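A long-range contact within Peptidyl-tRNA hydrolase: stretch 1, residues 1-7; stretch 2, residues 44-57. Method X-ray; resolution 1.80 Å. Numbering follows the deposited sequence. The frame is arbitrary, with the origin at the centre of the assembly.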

# COMPACT_ATOMS: atom_id res chain seq x y z
N MET A 1 -7.94 -0.68 19.32
CA MET A 1 -7.07 -1.05 18.16
C MET A 1 -6.85 0.15 17.27
O MET A 1 -7.78 0.92 17.00
CB MET A 1 -7.72 -2.16 17.33
CG MET A 1 -8.17 -3.39 18.10
SD MET A 1 -9.10 -4.53 17.05
CE MET A 1 -8.00 -5.94 17.00
N ILE A 2 -5.62 0.31 16.80
CA ILE A 2 -5.26 1.40 15.90
C ILE A 2 -5.42 0.86 14.49
O ILE A 2 -4.97 -0.25 14.20
CB ILE A 2 -3.80 1.84 16.12
CG1 ILE A 2 -3.61 2.31 17.57
CG2 ILE A 2 -3.43 2.95 15.14
CD1 ILE A 2 -4.53 3.45 17.97
N LYS A 3 -6.06 1.62 13.61
CA LYS A 3 -6.25 1.19 12.24
C LYS A 3 -6.10 2.29 11.20
O LYS A 3 -6.21 3.48 11.51
CB LYS A 3 -7.63 0.55 12.06
CG LYS A 3 -7.80 -0.77 12.80
CD LYS A 3 -9.16 -1.36 12.56
CE LYS A 3 -9.33 -2.66 13.33
NZ LYS A 3 -10.70 -3.21 13.16
N MET A 4 -5.83 1.88 9.97
CA MET A 4 -5.71 2.82 8.86
C MET A 4 -6.89 2.53 7.95
O MET A 4 -7.20 1.37 7.69
CB MET A 4 -4.40 2.59 8.08
CG MET A 4 -4.31 3.47 6.84
SD MET A 4 -2.84 3.16 5.81
CE MET A 4 -1.61 4.03 6.74
N VAL A 5 -7.55 3.58 7.50
CA VAL A 5 -8.68 3.42 6.61
C VAL A 5 -8.39 4.12 5.29
O VAL A 5 -7.88 5.24 5.28
CB VAL A 5 -9.97 4.02 7.21
CG1 VAL A 5 -11.14 3.82 6.25
CG2 VAL A 5 -10.27 3.38 8.55
N ILE A 6 -8.69 3.44 4.19
CA ILE A 6 -8.49 4.02 2.87
C ILE A 6 -9.84 4.03 2.16
O ILE A 6 -10.49 2.99 2.02
CB ILE A 6 -7.47 3.23 2.02
CG1 ILE A 6 -6.09 3.25 2.68
CG2 ILE A 6 -7.36 3.85 0.63
CD1 ILE A 6 -5.90 2.19 3.74
N VAL A 7 -10.27 5.22 1.75
CA VAL A 7 -11.54 5.39 1.06
C VAL A 7 -11.31 5.48 -0.44
O VAL A 7 -10.66 6.41 -0.92
CB VAL A 7 -12.25 6.68 1.55
CG1 VAL A 7 -13.64 6.78 0.92
CG2 VAL A 7 -12.34 6.68 3.07
N GLU A 44 3.21 7.88 17.70
CA GLU A 44 2.87 6.85 18.67
C GLU A 44 1.85 5.91 18.02
O GLU A 44 1.99 4.68 18.11
CB GLU A 44 2.27 7.47 19.93
CG GLU A 44 3.23 8.40 20.67
CD GLU A 44 2.60 9.06 21.88
OE1 GLU A 44 1.53 9.69 21.73
OE2 GLU A 44 3.19 8.96 22.98
N TRP A 45 0.84 6.47 17.37
CA TRP A 45 -0.17 5.65 16.71
C TRP A 45 0.46 4.80 15.61
O TRP A 45 0.08 3.64 15.42
CB TRP A 45 -1.27 6.51 16.08
CG TRP A 45 -2.15 7.22 17.07
CD1 TRP A 45 -2.41 6.86 18.36
CD2 TRP A 45 -2.94 8.39 16.81
NE1 TRP A 45 -3.31 7.73 18.93
CE2 TRP A 45 -3.65 8.68 18.00
CE3 TRP A 45 -3.11 9.22 15.70
CZ2 TRP A 45 -4.52 9.77 18.10
CZ3 TRP A 45 -3.98 10.30 15.80
CH2 TRP A 45 -4.67 10.57 17.00
N LEU A 46 1.42 5.37 14.87
CA LEU A 46 2.07 4.62 13.80
C LEU A 46 2.84 3.42 14.35
O LEU A 46 2.73 2.31 13.83
CB LEU A 46 3.03 5.54 13.02
CG LEU A 46 3.82 4.89 11.87
CD1 LEU A 46 2.86 4.37 10.81
CD2 LEU A 46 4.76 5.93 11.27
N ASN A 47 3.60 3.63 15.41
CA ASN A 47 4.36 2.54 16.02
C ASN A 47 3.45 1.41 16.50
O ASN A 47 3.75 0.23 16.29
CB ASN A 47 5.19 3.05 17.19
CG ASN A 47 6.35 3.91 16.74
OD1 ASN A 47 7.15 3.50 15.89
ND2 ASN A 47 6.46 5.10 17.32
N GLU A 48 2.35 1.77 17.15
CA GLU A 48 1.40 0.78 17.64
C GLU A 48 0.76 0.03 16.48
O GLU A 48 0.56 -1.19 16.54
CB GLU A 48 0.30 1.46 18.46
CG GLU A 48 0.83 2.35 19.58
CD GLU A 48 -0.27 3.18 20.23
OE1 GLU A 48 0.01 4.34 20.60
OE2 GLU A 48 -1.40 2.67 20.37
N TRP A 49 0.43 0.76 15.42
CA TRP A 49 -0.19 0.18 14.25
C TRP A 49 0.70 -0.90 13.65
O TRP A 49 0.24 -1.97 13.29
CB TRP A 49 -0.45 1.28 13.21
CG TRP A 49 -1.11 0.82 11.96
CD1 TRP A 49 -2.36 0.28 11.83
CD2 TRP A 49 -0.57 0.92 10.63
NE1 TRP A 49 -2.64 0.05 10.50
CE2 TRP A 49 -1.56 0.43 9.75
CE3 TRP A 49 0.64 1.37 10.11
CZ2 TRP A 49 -1.37 0.39 8.36
CZ3 TRP A 49 0.83 1.34 8.73
CH2 TRP A 49 -0.17 0.85 7.87
N LEU A 50 1.99 -0.60 13.55
CA LEU A 50 2.94 -1.56 13.01
C LEU A 50 3.01 -2.79 13.91
O LEU A 50 3.04 -3.92 13.43
CB LEU A 50 4.31 -0.91 12.86
CG LEU A 50 4.37 0.22 11.82
CD1 LEU A 50 5.68 0.98 11.95
CD2 LEU A 50 4.22 -0.36 10.41
N HIS A 51 3.02 -2.57 15.23
CA HIS A 51 3.07 -3.68 16.19
C HIS A 51 1.82 -4.54 16.14
O HIS A 51 1.84 -5.71 16.50
CB HIS A 51 3.25 -3.15 17.62
CG HIS A 51 4.66 -2.78 17.97
ND1 HIS A 51 5.32 -1.73 17.38
CD2 HIS A 51 5.52 -3.33 18.85
CE1 HIS A 51 6.54 -1.64 17.90
NE2 HIS A 51 6.68 -2.60 18.79
N GLN A 52 0.71 -3.95 15.68
CA GLN A 52 -0.56 -4.66 15.60
C GLN A 52 -0.79 -5.35 14.26
O GLN A 52 -1.87 -5.90 14.02
CB GLN A 52 -1.70 -3.69 15.90
CG GLN A 52 -1.78 -3.27 17.36
CD GLN A 52 -2.80 -2.17 17.61
OE1 GLN A 52 -3.81 -2.07 16.91
NE2 GLN A 52 -2.54 -1.35 18.62
N GLY A 53 0.20 -5.32 13.38
CA GLY A 53 0.06 -5.97 12.09
C GLY A 53 -0.49 -5.10 10.97
O GLY A 53 -1.00 -5.61 9.98
N GLN A 54 -0.40 -3.78 11.13
CA GLN A 54 -0.87 -2.85 10.10
C GLN A 54 -2.32 -3.05 9.64
O GLN A 54 -2.59 -3.04 8.44
CB GLN A 54 0.03 -2.94 8.87
CG GLN A 54 1.47 -2.55 9.09
CD GLN A 54 2.33 -2.81 7.86
OE1 GLN A 54 1.92 -2.50 6.74
NE2 GLN A 54 3.51 -3.37 8.06
N PRO A 55 -3.26 -3.22 10.57
CA PRO A 55 -4.67 -3.42 10.23
C PRO A 55 -5.18 -2.31 9.31
O PRO A 55 -4.99 -1.13 9.61
CB PRO A 55 -5.37 -3.39 11.58
CG PRO A 55 -4.32 -3.82 12.54
CD PRO A 55 -3.09 -3.13 12.03
N LYS A 56 -5.83 -2.68 8.21
CA LYS A 56 -6.37 -1.71 7.27
C LYS A 56 -7.83 -2.00 6.94
O LYS A 56 -8.25 -3.15 6.93
CB LYS A 56 -5.58 -1.72 5.97
CG LYS A 56 -4.16 -1.19 6.08
CD LYS A 56 -3.43 -1.36 4.76
CE LYS A 56 -2.22 -2.27 4.91
NZ LYS A 56 -2.57 -3.59 5.50
N ILE A 57 -8.59 -0.95 6.69
CA ILE A 57 -9.99 -1.09 6.33
C ILE A 57 -10.13 -0.36 5.01
O ILE A 57 -9.88 0.84 4.93
CB ILE A 57 -10.91 -0.43 7.37
CG1 ILE A 57 -10.62 -1.00 8.76
CG2 ILE A 57 -12.37 -0.66 6.98
CD1 ILE A 57 -11.39 -0.33 9.88

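The first strand of the peptidyl-tRNA hydrolase chain, residues 2–7, meets a segment more than forty residues later in two ways: its start lies against the end of the helix 44–51, and its middle pairs in parallel with the strand that begins at Lys56. Strand and helix run nearly at right angles, 95° between their directions, with axes 7.8 Å apart at closest approach. Together the two stretches bury 663 Å².

Ile2 is the main bump of the helix-facing end, and it gives up more surface to the contact than any other residue. Its side chain projects toward the helix into a hollow lined by Trp45, Glu48, Trp49 and Gln52. Ile2 CD1 lies 4.0 Å from CD1 of the Trp45 indole, Ile2 CG2 packs 3.9 Å from CB of Trp49 and reaches to 3.6 Å from the backbone O of Trp45, and Ile2 CG1 sits 3.6 Å from OE2 of Glu48. A branched aliphatic side chain suits this place because its separate arms can touch several walls at once. Gln52, just beyond the helix, reaches over the strand's beginning with an extended side chain, and its OE1 accepts a hydrogen bond from Ile2 N at 3.0 Å, satisfying the backbone where the strand starts. The helix itself ends in a Schellman motif, in which Gly53 takes a positive phi; a CB there would be jammed against the preceding carbonyl oxygen.

Trp49 fills the angle between helix and strand. Its CA-to-CB bond points sideways, but the t rotamer brings the indole round to the strand, where Ile2 O lies at the ring edge, 3.6 Å from Trp49 CD1. The same ring ties its own stretch together: Trp49 NE1 donates to Pro55 O at 2.8 Å. That carbonyl also accepts a hydrogen bond from Met4 N, 3.1 Å from Pro55 O, so one oxygen serves both the indole and the strand. Met4 extends along the six-membered ring, with CE 3.7 Å from CH2 of Trp49 and SD 4.8 Å from the ring centroid, in an oblique approach. The long, flexible thioether follows the indole while remaining buried.

Beyond Pro55 the backbones pair directly. Ile57 N donates to Met4 O at 2.9 Å, and Ile6 N donates to Ile57 O at 3.0 Å, so Ile57 is gripped through both its N and its O. The CA atoms of Lys56 and Val5 make supporting CA-H...O contacts, 3.2 Å to Met4 O and 3.3 Å to Ile57 O respectively.

Side chains alternate across this part of the sheet. Met4 and Lys56 share one face, where the end of the lysine leads away and Lys56 NZ bonds to Gln54 O at 3.0 Å. Val5 and Ile57 share the other: CG2 of Val5 rests 4.0 Å from CB of Ile57, while CD1 of Ile57 meets CD of Lys3 at 3.6 Å. The aliphatic stem of Lys3 thus covers the isoleucine tip, and also brings Lys3 CG within 3.8 Å of Pro55 CB.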